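Local coordinates for type C neurotoxin (Clostridium botulinum, PDB 3PME), which probably binds gangliosides and membrane lipids on nerve cells through its receptor-binding domain, the portion of this C/D mosaic botulinum neurotoxin crystallised here, at residues V213-Q217 / I218-V222. Sequence-based numbering, arbitrary orientation.
Sequences VYEGQ and ILRNV
E215 and R220 meet because both side chains start beside their own backbone N (chi1 -62° and -66°) and bend at the next bond. The bends bring the carboxylate to the edge of the guanidinium. R220 NE donates to E215 OE1 over 2.7 Å in a salt bridge. OE1 lies near the guanidinium plane. NE reaches OE1 from well above the carboxylate plane. The two planes stand 79° apart, so the carboxylate turns its broad side to the guanidinium edge, with R220 NH2 2.9 Å from E215 CD. The methyl CG2 of I218 sits over the centre of one guanidinium face, 4.2 Å above it.

Y214 and I218 lie side by side, one helical turn apart. The I218 end methyl CD1 lies 3.8 Å from Y214 OH and meets the ring obliquely. Along the backbone, I218 N gives a weak hydrogen bond to Y214 O. L219 is the first residue to leave helical phi/psi, with positive phi. It starts a type I turn to V222, closed by V222 N to L219 O at 2.9 Å. A water bridges the break: it donates to E215 O (2.6 Å) and accepts from R220 N (3.0 Å).

On the sheet side of the helix, Q217 packs on F142, and its OE1 accepts from W74 NE1. K224 NZ bonds the carbonyls of I218, L219 and V222. R220 O is bonded by N347 ND2, in the C-terminal trefoil region. The contact thus lies at the exit of helix 207-218, between the lectin-like and trefoil parts. E215 is exposed, so solvent probably weakens the attraction of the ion pair. Together, salt bridge and water tie the last helical turn to the turn that follows, from side chain and backbone alike.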
ATOM      1  N   VAL A 213       0.485  -2.826 -16.571  1.00 28.41           N
ATOM      2  CA  VAL A 213      -0.249  -1.732 -15.938  1.00 25.70           C
ATOM      3  C   VAL A 213       0.054  -1.672 -14.435  1.00 25.53           C
ATOM      4  O   VAL A 213       0.395  -0.619 -13.903  1.00 25.61           O
ATOM      5  CB  VAL A 213      -1.769  -1.838 -16.184  1.00 25.63           C
ATOM      6  CG1 VAL A 213      -2.510  -0.670 -15.515  1.00 23.38           C
ATOM      7  CG2 VAL A 213      -2.071  -1.854 -17.680  1.00 26.44           C
ATOM      8  N   TYR A 214      -0.051  -2.809 -13.764  1.00 23.01           N
ATOM      9  CA  TYR A 214       0.259  -2.916 -12.336  1.00 21.70           C
ATOM     10  C   TYR A 214       1.649  -2.382 -11.992  1.00 25.42           C
ATOM     11  O   TYR A 214       1.800  -1.525 -11.111  1.00 23.79           O
ATOM     12  CB  TYR A 214       0.127  -4.377 -11.904  1.00 22.80           C
ATOM     13  CG  TYR A 214       0.510  -4.712 -10.471  1.00 22.61           C
ATOM     14  CD1 TYR A 214      -0.064  -4.048  -9.385  1.00 21.09           C
ATOM     15  CD2 TYR A 214       1.402  -5.745 -10.207  1.00 24.94           C
ATOM     16  CE1 TYR A 214       0.272  -4.398  -8.070  1.00 22.00           C
ATOM     17  CE2 TYR A 214       1.745  -6.095  -8.918  1.00 24.92           C
ATOM     18  CZ  TYR A 214       1.181  -5.419  -7.849  1.00 22.25           C
ATOM     19  OH  TYR A 214       1.526  -5.790  -6.571  1.00 27.16           O
ATOM     20  N   GLU A 215       2.673  -2.875 -12.679  1.00 26.49           N
ATOM     21  CA  GLU A 215       4.037  -2.473 -12.327  1.00 30.02           C
ATOM     22  C   GLU A 215       4.321  -1.009 -12.663  1.00 29.25           C
ATOM     23  O   GLU A 215       5.092  -0.331 -11.966  1.00 29.49           O
ATOM     24  CB  GLU A 215       5.063  -3.406 -12.963  1.00 34.38           C
ATOM     25  CG  GLU A 215       4.915  -4.835 -12.484  1.00 36.42           C
ATOM     26  CD  GLU A 215       6.242  -5.531 -12.284  1.00 47.60           C
ATOM     27  OE1 GLU A 215       7.281  -4.839 -12.233  1.00 53.63           O
ATOM     28  OE2 GLU A 215       6.245  -6.774 -12.168  1.00 52.13           O
ATOM     29  N   GLY A 216       3.688  -0.514 -13.718  1.00 25.28           N
ATOM     30  CA  GLY A 216       3.819   0.882 -14.076  1.00 28.19           C
ATOM     31  C   GLY A 216       3.278   1.744 -12.955  1.00 29.26           C
ATOM     32  O   GLY A 216       3.919   2.701 -12.513  1.00 32.69           O
ATOM     33  N   GLN A 217       2.108   1.370 -12.454  1.00 22.49           N
ATOM     34  CA  GLN A 217       1.364   2.230 -11.546  1.00 22.42           C
ATOM     35  C   GLN A 217       1.731   2.055 -10.076  1.00 19.89           C
ATOM     36  O   GLN A 217       1.338   2.871  -9.240  1.00 24.27           O
ATOM     37  CB  GLN A 217      -0.135   2.028 -11.748  1.00 22.47           C
ATOM     38  CG  GLN A 217      -0.622   2.493 -13.125  1.00 21.51           C
ATOM     39  CD  GLN A 217      -2.094   2.234 -13.326  1.00 20.95           C
ATOM     40  OE1 GLN A 217      -2.731   1.575 -12.509  1.00 19.37           O
ATOM     41  NE2 GLN A 217      -2.646   2.766 -14.405  1.00 23.89           N
ATOM     42  N   ILE A 218       2.484   1.011  -9.752  1.00 22.47           N
ATOM     43  CA  ILE A 218       2.896   0.831  -8.358  1.00 22.37           C
ATOM     44  C   ILE A 218       4.014   1.796  -7.979  1.00 22.96           C
ATOM     45  O   ILE A 218       4.253   2.022  -6.794  1.00 23.20           O
ATOM     46  CB  ILE A 218       3.289  -0.618  -8.033  1.00 24.49           C
ATOM     47  CG1 ILE A 218       3.167  -0.876  -6.524  1.00 22.37           C
ATOM     48  CG2 ILE A 218       4.679  -0.922  -8.550  1.00 25.61           C
ATOM     49  CD1 ILE A 218       3.197  -2.355  -6.125  1.00 26.28           C
ATOM     50  N   LEU A 219       4.665   2.379  -8.986  1.00 23.10           N
ATOM     51  CA  LEU A 219       5.796   3.300  -8.790  1.00 22.88           C
ATOM     52  C   LEU A 219       6.941   2.606  -8.077  1.00 23.13           C
ATOM     53  O   LEU A 219       7.193   2.831  -6.889  1.00 22.58           O
ATOM     54  CB  LEU A 219       5.379   4.566  -8.038  1.00 21.94           C
ATOM     55  CG  LEU A 219       4.178   5.347  -8.563  1.00 25.14           C
ATOM     56  CD1 LEU A 219       4.056   6.653  -7.784  1.00 25.50           C
ATOM     57  CD2 LEU A 219       4.304   5.632 -10.057  1.00 26.35           C
ATOM     58  N   ARG A 220       7.635   1.753  -8.812  1.00 21.95           N
ATOM     59  CA  ARG A 220       8.703   0.959  -8.242  1.00 24.70           C
ATOM     60  C   ARG A 220       9.860   1.821  -7.733  1.00 21.99           C
ATOM     61  O   ARG A 220      10.679   1.335  -6.968  1.00 28.76           O
ATOM     62  CB  ARG A 220       9.217  -0.066  -9.255  1.00 31.48           C
ATOM     63  CG  ARG A 220       8.193  -1.126  -9.624  1.00 34.25           C
ATOM     64  CD  ARG A 220       8.805  -2.516  -9.597  1.00 43.48           C
ATOM     65  NE  ARG A 220       7.817  -3.546  -9.912  1.00 50.06           N
ATOM     66  CZ  ARG A 220       7.185  -4.289  -9.005  1.00 46.45           C
ATOM     67  NH1 ARG A 220       7.438  -4.129  -7.716  1.00 49.87           N
ATOM     68  NH2 ARG A 220       6.306  -5.203  -9.393  1.00 47.70           N
ATOM     69  N   ASN A 221       9.937   3.079  -8.164  1.00 21.50           N
ATOM     70  CA  ASN A 221      10.976   3.980  -7.646  1.00 21.75           C
ATOM     71  C   ASN A 221      10.747   4.399  -6.215  1.00 23.31           C
ATOM     72  O   ASN A 221      11.670   4.887  -5.554  1.00 24.24           O
ATOM     73  CB  ASN A 221      11.055   5.267  -8.460  1.00 22.63           C
ATOM     74  CG  ASN A 221      11.662   5.057  -9.820  1.00 25.17           C
ATOM     75  OD1 ASN A 221      12.240   4.012 -10.092  1.00 26.16           O
ATOM     76  ND2 ASN A 221      11.539   6.057 -10.681  1.00 27.22           N
ATOM     77  N   VAL A 222       9.512   4.256  -5.757  1.00 24.65           N
ATOM     78  CA  VAL A 222       9.085   4.887  -4.517  1.00 21.04           C
ATOM     79  C   VAL A 222       8.954   3.839  -3.426  1.00 19.84           C
ATOM     80  O   VAL A 222       8.253   2.845  -3.596  1.00 19.57           O
ATOM     81  CB  VAL A 222       7.736   5.625  -4.707  1.00 21.70           C
ATOM     82  CG1 VAL A 222       7.296   6.282  -3.409  1.00 25.32           C
ATOM     83  CG2 VAL A 222       7.848   6.672  -5.835  1.00 22.18           C
TER
HETATM   84  O   HOH W   1       6.733   1.711 -11.696  1.00 29.93           O